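Local structure of NAD(P)-dependent oxidoreductase (Pseudomonas putida, 7A3W) at residues P9-L14 and L67-M72. The protein probably reduces imines with NADPH as an imine reductase, and is likely to support conjugate reduction and reductive amination. Sequence-based numbering, arbitrary orientation.
Sequences PSVSVL and LIIICM. With NDP (NADPH dihydro-nicotinamide-adenine-dinucleotide phosphate), chain F.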
loop_
_atom_site.group_PDB
_atom_site.type_symbol
_atom_site.label_atom_id
_atom_site.label_comp_id
_atom_site.label_asym_id
_atom_site.label_seq_id
_atom_site.Cartn_x
_atom_site.Cartn_y
_atom_site.Cartn_z
ATOM N N PRO B 9 13.856 -29.187 -21.899
ATOM C CA PRO B 9 15.300 -29.098 -21.688
ATOM C C PRO B 9 15.670 -29.025 -20.199
ATOM O O PRO B 9 14.795 -28.907 -19.367
ATOM C CB PRO B 9 15.645 -27.786 -22.387
ATOM C CG PRO B 9 14.408 -26.944 -22.134
ATOM C CD PRO B 9 13.254 -27.915 -22.315
ATOM N N SER B 10 16.956 -29.146 -19.901
ATOM C CA SER B 10 17.466 -29.144 -18.508
ATOM C C SER B 10 17.525 -27.706 -18.000
ATOM O O SER B 10 17.867 -26.796 -18.794
ATOM C CB SER B 10 18.803 -29.826 -18.382
ATOM O OG SER B 10 19.278 -29.749 -17.027
ATOM N N VAL B 11 17.193 -27.516 -16.720
ATOM C CA VAL B 11 17.373 -26.219 -16.022
ATOM C C VAL B 11 18.169 -26.497 -14.758
ATOM O O VAL B 11 17.921 -27.512 -14.161
ATOM C CB VAL B 11 16.030 -25.565 -15.703
ATOM C CG1 VAL B 11 16.239 -24.201 -15.081
ATOM C CG2 VAL B 11 15.170 -25.476 -16.954
ATOM N N SER B 12 19.054 -25.590 -14.376
ATOM C CA SER B 12 19.790 -25.673 -13.095
ATOM C C SER B 12 19.286 -24.556 -12.169
ATOM O O SER B 12 18.939 -23.473 -12.664
ATOM C CB SER B 12 21.276 -25.620 -13.299
ATOM O OG SER B 12 21.754 -26.751 -14.033
ATOM N N VAL B 13 19.147 -24.867 -10.886
ATOM C CA VAL B 13 18.760 -23.906 -9.819
ATOM C C VAL B 13 19.863 -23.975 -8.772
ATOM O O VAL B 13 20.149 -25.074 -8.287
ATOM C CB VAL B 13 17.369 -24.225 -9.237
ATOM C CG1 VAL B 13 17.021 -23.330 -8.051
ATOM C CG2 VAL B 13 16.281 -24.169 -10.322
ATOM N N LEU B 14 20.478 -22.839 -8.480
ATOM C CA LEU B 14 21.542 -22.722 -7.455
ATOM C C LEU B 14 20.967 -21.870 -6.322
ATOM O O LEU B 14 20.621 -20.725 -6.550
ATOM C CB LEU B 14 22.784 -22.073 -8.065
ATOM C CG LEU B 14 23.639 -22.953 -8.972
ATOM C CD1 LEU B 14 22.923 -23.288 -10.267
ATOM C CD2 LEU B 14 24.967 -22.259 -9.265
ATOM N N LEU B 67 20.231 -23.217 -19.085
ATOM C CA LEU B 67 19.518 -22.175 -18.298
ATOM C C LEU B 67 19.823 -22.368 -16.807
ATOM O O LEU B 67 19.486 -23.412 -16.252
ATOM C CB LEU B 67 18.010 -22.259 -18.549
ATOM C CG LEU B 67 17.162 -21.282 -17.736
ATOM C CD1 LEU B 67 17.580 -19.851 -17.998
ATOM C CD2 LEU B 67 15.682 -21.489 -18.023
ATOM N N ILE B 68 20.504 -21.400 -16.218
ATOM C CA ILE B 68 21.035 -21.463 -14.836
ATOM C C ILE B 68 20.351 -20.364 -14.018
ATOM O O ILE B 68 20.666 -19.167 -14.216
ATOM C CB ILE B 68 22.555 -21.266 -14.818
ATOM C CG1 ILE B 68 23.325 -22.059 -15.881
ATOM C CG2 ILE B 68 23.057 -21.505 -13.400
ATOM C CD1 ILE B 68 23.039 -23.551 -15.917
ATOM N N ILE B 69 19.495 -20.749 -13.080
ATOM C CA ILE B 69 18.699 -19.795 -12.251
ATOM C C ILE B 69 19.372 -19.692 -10.887
ATOM O O ILE B 69 19.604 -20.727 -10.267
ATOM C CB ILE B 69 17.239 -20.244 -12.143
ATOM C CG1 ILE B 69 16.568 -20.232 -13.519
ATOM C CG2 ILE B 69 16.501 -19.392 -11.127
ATOM C CD1 ILE B 69 15.301 -21.043 -13.563
ATOM N N ILE B 70 19.691 -18.482 -10.460
ATOM C CA ILE B 70 20.396 -18.233 -9.170
ATOM C C ILE B 70 19.373 -17.668 -8.192
ATOM O O ILE B 70 18.672 -16.713 -8.549
ATOM C CB ILE B 70 21.546 -17.242 -9.351
ATOM C CG1 ILE B 70 22.417 -17.544 -10.564
ATOM C CG2 ILE B 70 22.367 -17.158 -8.054
ATOM C CD1 ILE B 70 23.030 -18.924 -10.562
ATOM N N CYS B 71 19.261 -18.237 -7.010
ATOM C CA CYS B 71 18.356 -17.723 -5.958
ATOM C C CYS B 71 19.015 -17.920 -4.598
ATOM O O CYS B 71 18.501 -18.665 -3.753
ATOM C CB CYS B 71 16.990 -18.383 -6.016
ATOM S SG CYS B 71 15.769 -17.402 -5.121
ATOM N N MET B 72 20.144 -17.275 -4.422
ATOM C CA MET B 72 20.893 -17.300 -3.149
ATOM C C MET B 72 20.508 -16.045 -2.359
ATOM O O MET B 72 19.750 -15.206 -2.842
ATOM C CB MET B 72 22.401 -17.329 -3.407
ATOM C CG MET B 72 22.890 -18.629 -3.997
ATOM S SD MET B 72 24.481 -18.430 -4.849
ATOM C CE MET B 72 24.323 -19.737 -6.056
HETATM P PA NDP F . 16.753 -18.246 2.372
HETATM O O1A NDP F . 15.650 -19.249 2.559
HETATM O O2A NDP F . 17.470 -17.620 3.546
HETATM O O5B NDP F . 17.845 -18.951 1.438
HETATM C C5B NDP F . 19.138 -18.348 1.253
HETATM C C4B NDP F . 19.881 -19.209 0.266
HETATM O O4B NDP F . 21.197 -18.634 0.013
HETATM C C3B NDP F . 20.131 -20.656 0.707
HETATM O O3B NDP F . 20.166 -21.461 -0.449
HETATM C C2B NDP F . 21.496 -20.521 1.364
HETATM O O2B NDP F . 22.292 -21.708 1.465
HETATM C C1B NDP F . 22.153 -19.618 0.330
HETATM N N9A NDP F . 23.362 -18.983 0.816
HETATM C C8A NDP F . 23.520 -18.095 1.846
HETATM N N7A NDP F . 24.768 -17.728 2.015
HETATM C C5A NDP F . 25.458 -18.381 1.004
HETATM C C6A NDP F . 26.816 -18.411 0.637
HETATM N N6A NDP F . 27.773 -17.706 1.250
HETATM N N1A NDP F . 27.156 -19.180 -0.418
HETATM C C2A NDP F . 26.207 -19.889 -1.045
HETATM N N3A NDP F . 24.909 -19.960 -0.783
HETATM C C4A NDP F . 24.599 -19.172 0.265
HETATM O O3 NDP F . 16.339 -17.050 1.403
HETATM P PN NDP F . 15.129 -17.038 0.336
HETATM O O1N NDP F . 13.939 -16.598 1.105
HETATM O O2N NDP F . 15.054 -18.351 -0.384
HETATM O O5D NDP F . 15.575 -15.830 -0.590
HETATM C C5D NDP F . 16.534 -15.961 -1.661
HETATM C C4D NDP F . 16.544 -14.677 -2.449
HETATM O O4D NDP F . 15.251 -14.470 -3.081
HETATM C C3D NDP F . 16.839 -13.398 -1.642
HETATM O O3D NDP F . 17.776 -12.598 -2.351
HETATM C C2D NDP F . 15.464 -12.779 -1.479
HETATM O O2D NDP F . 15.547 -11.376 -1.268
HETATM C C1D NDP F . 14.760 -13.197 -2.772
HETATM N N1N NDP F . 13.274 -13.308 -2.646
HETATM C C2N NDP F . 12.662 -14.133 -1.727
HETATM C C3N NDP F . 11.299 -14.093 -1.511
HETATM C C7N NDP F . 10.605 -14.966 -0.521
HETATM O O7N NDP F . 9.409 -14.757 -0.318
HETATM N N7N NDP F . 11.234 -15.959 0.087
HETATM C C4N NDP F . 10.466 -13.202 -2.347
HETATM C C5N NDP F . 11.197 -12.403 -3.298
HETATM C C6N NDP F . 12.491 -12.555 -3.492
HETATM P P2B NDP F . 22.026 -22.638 2.761
HETATM O O1X NDP F . 22.073 -21.675 3.944
HETATM O O2X NDP F . 20.737 -23.404 2.560
HETATM O O3X NDP F . 23.255 -23.518 2.667
#
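The flat groups joined here are the peptide planes of parallel strands 10-14 and 67-70, with Ser12, Leu14, Ile68 and Ile70 on one face of the sheet and Val13 and Ile69 on the other. At their edges four nearly straight backbone bonds zip the strands together: Ser12 N to Leu67 O (2.9 Å), Ile69 N to Ser12 O, Leu14 N to Ile69 O, and Cys71 N to Leu14 O. Ile69 O also receives a CA-H contact from Val13 CA at 3.3 Å.

On the first face, chi1 of Leu14 (-76°) sets CG anti to the carbonyl carbon and chi2 (69°) then places CD1, which meets Ile68 CG2 at 3.6 Å. Ile70 CD1 lies beside Leu14 CB and CD2, while Met72 CE presses on Leu14 CB at a tight 3.4 Å. An alanine at Leu14 would probably leave Ile68 CG2 without its methyl partner and open a gap beside Ile70 CD1. Ile70 and Met72 also pack on Phe78 of helix 75-83. Beside Ile68 CD1, 3.8 Å from Ser12 CB, the Ser12 hydroxyl bonds to Ala61 O and Ser65 OG.

On the face of Val13, Val11 CG1 touches Ile69 CD1 at 3.6 Å and also Leu67 CD2, with Leu27 of helix 18-29 packing on both Val11 and Ile69.

This is the central strand pair of a Rossmann fold, and just past strand 67-70 the chain reaches the cofactor: Cys71 SG lies 3.6 Å from NADPH O4D, and Met72 O 3.3 Å from C4D, while the Met72 side chain reaches the adenosine half. Straight backbone bonds between mostly apolar faces are likely to hold Cys71 and Met72 in place beside the cofactor.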